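Long-range contact in BDI_3064 protein (Parabacteroides distasonis ATCC 8503, PDB 5Z06), which hydrolyses linear beta-1,2-glucan and beta-1,2-glucooligosaccharides as an exo-acting periplasmic enzyme, releasing sophorose from the non-reducing end: residues Met282-Val291 with Met628-Arg636. Numbering follows the deposited sequence.
Sequences MTDEQLLDMV and MKALRNYYR
One face of the Tyr635 ring is covered by the methyl of Met290, whose CE stands 3.5 Å from the ring centroid, a CH-pi contact; the sulfur lies over the same ring in a Met-aromatic contact. A flexible thioether suits this place: extended first and second torsions carry SD over the ring, and a bend at chi3 folds CE back above its centre. The Tyr635 hydroxyl is hydrogen-bonded to His204 ND1 and Arg203 N. The Arg636 guanidinium carries CD1 of Leu287 over one face, while at its edge Met282 O lies 3.1 Å from NH2 and a water accepts from NH1 and donates to Asp284 OD1; its NE forms a salt bridge with Glu202. The Arg632 guanidinium has Met628 CG of its own helix over one face and the Asp284 carboxylate at its edge. The grip is side-on: Arg632 NE reaches Asp284 OD1 at 3.0 Å and NH2 reaches OD2 at 2.8 Å, both nearly straight at 171°. Both oxygens are met on their syn side, the two planes 35° apart. Replacing Arg632 with a leucine would probably leave the Asp284 carboxylate without its bidentate partner and freer to turn.

These bonds flank a crossing of helices 284-297 and 624-636 in the helical, glucoamylase-like part of this GH144 enzyme (six-hairpin clan), beside the beta-rich part that supplies Glu202 and His204. A Thr283-Gln286 capping box begins the first; segments 284-291 and 628-636 meet at 73°, axes 10.9 Å apart. Leu287 is the knob among Met628, Leu631, Tyr635 and Arg636; its branched end touches ring and guanidinium at once, CD2 lying 3.8 Å from Tyr635 CD2. Val291 CG2 meets Leu631 CD2 tip to tip at 3.7 Å, and the Leu288 side chain crosses that of Leu631 at about a right angle, Leu288 CD2 touching Leu631 CD1.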
loop_
_atom_site.group_PDB
_atom_site.type_symbol
_atom_site.label_atom_id
_atom_site.label_comp_id
_atom_site.label_asym_id
_atom_site.label_seq_id
_atom_site.Cartn_x
_atom_site.Cartn_y
_atom_site.Cartn_z
ATOM N N MET A 282 -3.721 20.712 16.149
ATOM C CA MET A 282 -2.691 20.870 15.147
ATOM C C MET A 282 -3.122 21.853 14.070
ATOM O O MET A 282 -4.249 21.857 13.609
ATOM C CB MET A 282 -2.333 19.511 14.555
ATOM C CG MET A 282 -1.449 18.672 15.455
ATOM S SD MET A 282 -1.162 17.001 14.844
ATOM C CE MET A 282 -0.085 17.337 13.467
ATOM N N THR A 283 -2.191 22.712 13.701
ATOM C CA THR A 283 -2.345 23.568 12.553
ATOM C C THR A 283 -2.150 22.709 11.292
ATOM O O THR A 283 -1.680 21.560 11.348
ATOM C CB THR A 283 -1.234 24.640 12.517
ATOM O OG1 THR A 283 0.021 23.952 12.400
ATOM C CG2 THR A 283 -1.269 25.592 13.778
ATOM N N ASP A 284 -2.464 23.305 10.157
ATOM C CA ASP A 284 -2.194 22.669 8.875
ATOM C C ASP A 284 -0.717 22.368 8.697
ATOM O O ASP A 284 -0.373 21.329 8.140
ATOM C CB ASP A 284 -2.652 23.546 7.735
ATOM C CG ASP A 284 -4.157 23.643 7.635
ATOM O OD1 ASP A 284 -4.873 22.796 8.232
ATOM O OD2 ASP A 284 -4.613 24.588 6.939
ATOM N N GLU A 285 0.146 23.274 9.164
ATOM C CA GLU A 285 1.593 23.082 9.075
ATOM C C GLU A 285 1.999 21.820 9.806
ATOM O O GLU A 285 2.725 20.998 9.267
ATOM C CB GLU A 285 2.367 24.286 9.640
ATOM C CG GLU A 285 2.319 25.522 8.744
ATOM C CD GLU A 285 3.097 25.339 7.464
ATOM O OE1 GLU A 285 4.332 25.157 7.540
ATOM O OE2 GLU A 285 2.472 25.368 6.376
ATOM N N GLN A 286 1.513 21.676 11.032
ATOM C CA GLN A 286 1.758 20.475 11.822
ATOM C C GLN A 286 1.204 19.244 11.147
ATOM O O GLN A 286 1.845 18.172 11.156
ATOM C CB GLN A 286 1.196 20.640 13.243
ATOM C CG GLN A 286 2.013 21.620 14.087
ATOM C CD GLN A 286 1.360 21.951 15.423
ATOM O OE1 GLN A 286 0.234 22.433 15.463
ATOM N NE2 GLN A 286 2.078 21.705 16.523
ATOM N N LEU A 287 0.017 19.373 10.560
ATOM C CA LEU A 287 -0.548 18.256 9.804
ATOM C C LEU A 287 0.326 17.845 8.620
ATOM O O LEU A 287 0.559 16.674 8.414
ATOM C CB LEU A 287 -1.948 18.560 9.334
ATOM C CG LEU A 287 -3.016 18.594 10.423
ATOM C CD1 LEU A 287 -4.296 19.126 9.779
ATOM C CD2 LEU A 287 -3.233 17.239 11.074
ATOM N N LEU A 288 0.818 18.820 7.867
ATOM C CA LEU A 288 1.753 18.542 6.793
ATOM C C LEU A 288 2.975 17.813 7.291
ATOM O O LEU A 288 3.364 16.831 6.689
ATOM C CB LEU A 288 2.167 19.829 6.077
ATOM C CG LEU A 288 1.041 20.499 5.295
ATOM C CD1 LEU A 288 1.481 21.877 4.826
ATOM C CD2 LEU A 288 0.559 19.615 4.147
ATOM N N ASP A 289 3.568 18.290 8.396
ATOM C CA ASP A 289 4.723 17.644 9.009
ATOM C C ASP A 289 4.457 16.206 9.342
ATOM O O ASP A 289 5.294 15.359 9.106
ATOM C CB ASP A 289 5.145 18.324 10.339
ATOM C CG ASP A 289 5.689 19.713 10.150
ATOM O OD1 ASP A 289 6.069 20.084 9.039
ATOM O OD2 ASP A 289 5.727 20.460 11.139
ATOM N N MET A 290 3.320 15.966 9.979
ATOM C CA MET A 290 2.939 14.637 10.425
ATOM C C MET A 290 2.728 13.720 9.224
ATOM O O MET A 290 3.213 12.599 9.212
ATOM C CB MET A 290 1.648 14.711 11.240
ATOM C CG MET A 290 1.043 13.376 11.619
ATOM S SD MET A 290 -0.625 13.676 12.209
ATOM C CE MET A 290 -1.581 13.689 10.687
ATOM N N VAL A 291 2.009 14.202 8.223
ATOM C CA VAL A 291 1.731 13.381 7.052
ATOM C C VAL A 291 3.032 13.045 6.326
ATOM O O VAL A 291 3.256 11.907 5.959
ATOM C CB VAL A 291 0.715 14.040 6.121
ATOM C CG1 VAL A 291 0.557 13.243 4.823
ATOM C CG2 VAL A 291 -0.630 14.128 6.826
ATOM N N MET A 628 -5.199 20.000 0.897
ATOM C CA MET A 628 -5.229 20.226 2.333
ATOM C C MET A 628 -6.590 19.817 2.902
ATOM O O MET A 628 -6.658 19.255 3.978
ATOM C CB MET A 628 -4.931 21.682 2.668
ATOM C CG MET A 628 -4.664 21.918 4.137
ATOM S SD MET A 628 -3.153 21.099 4.653
ATOM C CE MET A 628 -3.753 20.105 6.013
ATOM N N LYS A 629 -7.657 20.070 2.157
ATOM C CA LYS A 629 -8.991 19.630 2.587
ATOM C C LYS A 629 -9.057 18.126 2.713
ATOM O O LYS A 629 -9.545 17.613 3.715
ATOM C CB LYS A 629 -10.073 20.118 1.638
ATOM C CG LYS A 629 -10.360 21.605 1.735
ATOM C CD LYS A 629 -11.515 21.949 0.804
ATOM C CE LYS A 629 -11.559 23.424 0.446
ATOM N NZ LYS A 629 -12.128 24.211 1.527
ATOM N N ALA A 630 -8.519 17.433 1.708
ATOM C CA ALA A 630 -8.447 15.980 1.707
ATOM C C ALA A 630 -7.683 15.480 2.907
ATOM O O ALA A 630 -8.147 14.619 3.642
ATOM C CB ALA A 630 -7.784 15.486 0.440
ATOM N N LEU A 631 -6.502 16.041 3.102
ATOM C CA LEU A 631 -5.659 15.671 4.224
ATOM C C LEU A 631 -6.424 15.775 5.545
ATOM O O LEU A 631 -6.437 14.836 6.332
ATOM C CB LEU A 631 -4.446 16.573 4.250
ATOM C CG LEU A 631 -3.303 16.143 5.132
ATOM C CD1 LEU A 631 -2.043 16.894 4.692
ATOM C CD2 LEU A 631 -3.571 16.372 6.618
ATOM N N ARG A 632 -7.050 16.924 5.775
ATOM C CA ARG A 632 -7.791 17.162 7.004
ATOM C C ARG A 632 -8.920 16.178 7.214
ATOM O O ARG A 632 -9.121 15.692 8.319
ATOM C CB ARG A 632 -8.383 18.539 6.985
ATOM C CG ARG A 632 -7.393 19.659 7.201
ATOM C CD ARG A 632 -8.186 20.938 7.341
ATOM N NE ARG A 632 -7.435 22.091 6.885
ATOM C CZ ARG A 632 -7.720 22.830 5.822
ATOM N NH1 ARG A 632 -8.779 22.569 5.040
ATOM N NH2 ARG A 632 -6.930 23.862 5.534
ATOM N N ASN A 633 -9.655 15.898 6.135
ATOM C CA ASN A 633 -10.730 14.951 6.132
ATOM C C ASN A 633 -10.225 13.539 6.401
ATOM O O ASN A 633 -10.713 12.846 7.300
ATOM C CB ASN A 633 -11.409 14.978 4.764
ATOM C CG ASN A 633 -12.615 14.075 4.692
ATOM O OD1 ASN A 633 -13.363 13.965 5.666
ATOM N ND2 ASN A 633 -12.833 13.451 3.524
ATOM N N TYR A 634 -9.249 13.112 5.607
ATOM C CA TYR A 634 -8.700 11.761 5.749
ATOM C C TYR A 634 -8.212 11.478 7.168
ATOM O O TYR A 634 -8.468 10.402 7.727
ATOM C CB TYR A 634 -7.549 11.549 4.761
ATOM C CG TYR A 634 -7.927 11.569 3.313
ATOM C CD1 TYR A 634 -9.230 11.353 2.898
ATOM C CD2 TYR A 634 -6.951 11.752 2.340
ATOM C CE1 TYR A 634 -9.567 11.372 1.561
ATOM C CE2 TYR A 634 -7.269 11.734 1.007
ATOM C CZ TYR A 634 -8.585 11.563 0.622
ATOM O OH TYR A 634 -8.926 11.562 -0.696
ATOM N N TYR A 635 -7.501 12.451 7.729
ATOM C CA TYR A 635 -7.007 12.340 9.074
ATOM C C TYR A 635 -8.112 12.492 10.110
ATOM O O TYR A 635 -8.342 11.576 10.895
ATOM C CB TYR A 635 -5.916 13.354 9.321
ATOM C CG TYR A 635 -5.296 13.204 10.664
ATOM C CD1 TYR A 635 -4.594 12.047 11.006
ATOM C CD2 TYR A 635 -5.423 14.197 11.625
ATOM C CE1 TYR A 635 -4.033 11.900 12.269
ATOM C CE2 TYR A 635 -4.878 14.043 12.885
ATOM C CZ TYR A 635 -4.181 12.896 13.201
ATOM O OH TYR A 635 -3.632 12.771 14.457
ATOM N N ARG A 636 -8.787 13.639 10.127
ATOM C CA ARG A 636 -9.677 13.936 11.243
ATOM C C ARG A 636 -10.954 13.159 11.203
ATOM O O ARG A 636 -11.427 12.799 12.245
ATOM C CB ARG A 636 -10.018 15.407 11.340
ATOM C CG ARG A 636 -8.872 16.227 11.878
ATOM C CD ARG A 636 -9.169 17.696 11.720
ATOM N NE ARG A 636 -8.081 18.462 12.310
ATOM C CZ ARG A 636 -7.550 19.569 11.810
ATOM N NH1 ARG A 636 -7.993 20.085 10.687
ATOM N NH2 ARG A 636 -6.553 20.159 12.438
HETATM O O HOH W 1 -6.035 22.285 10.451
#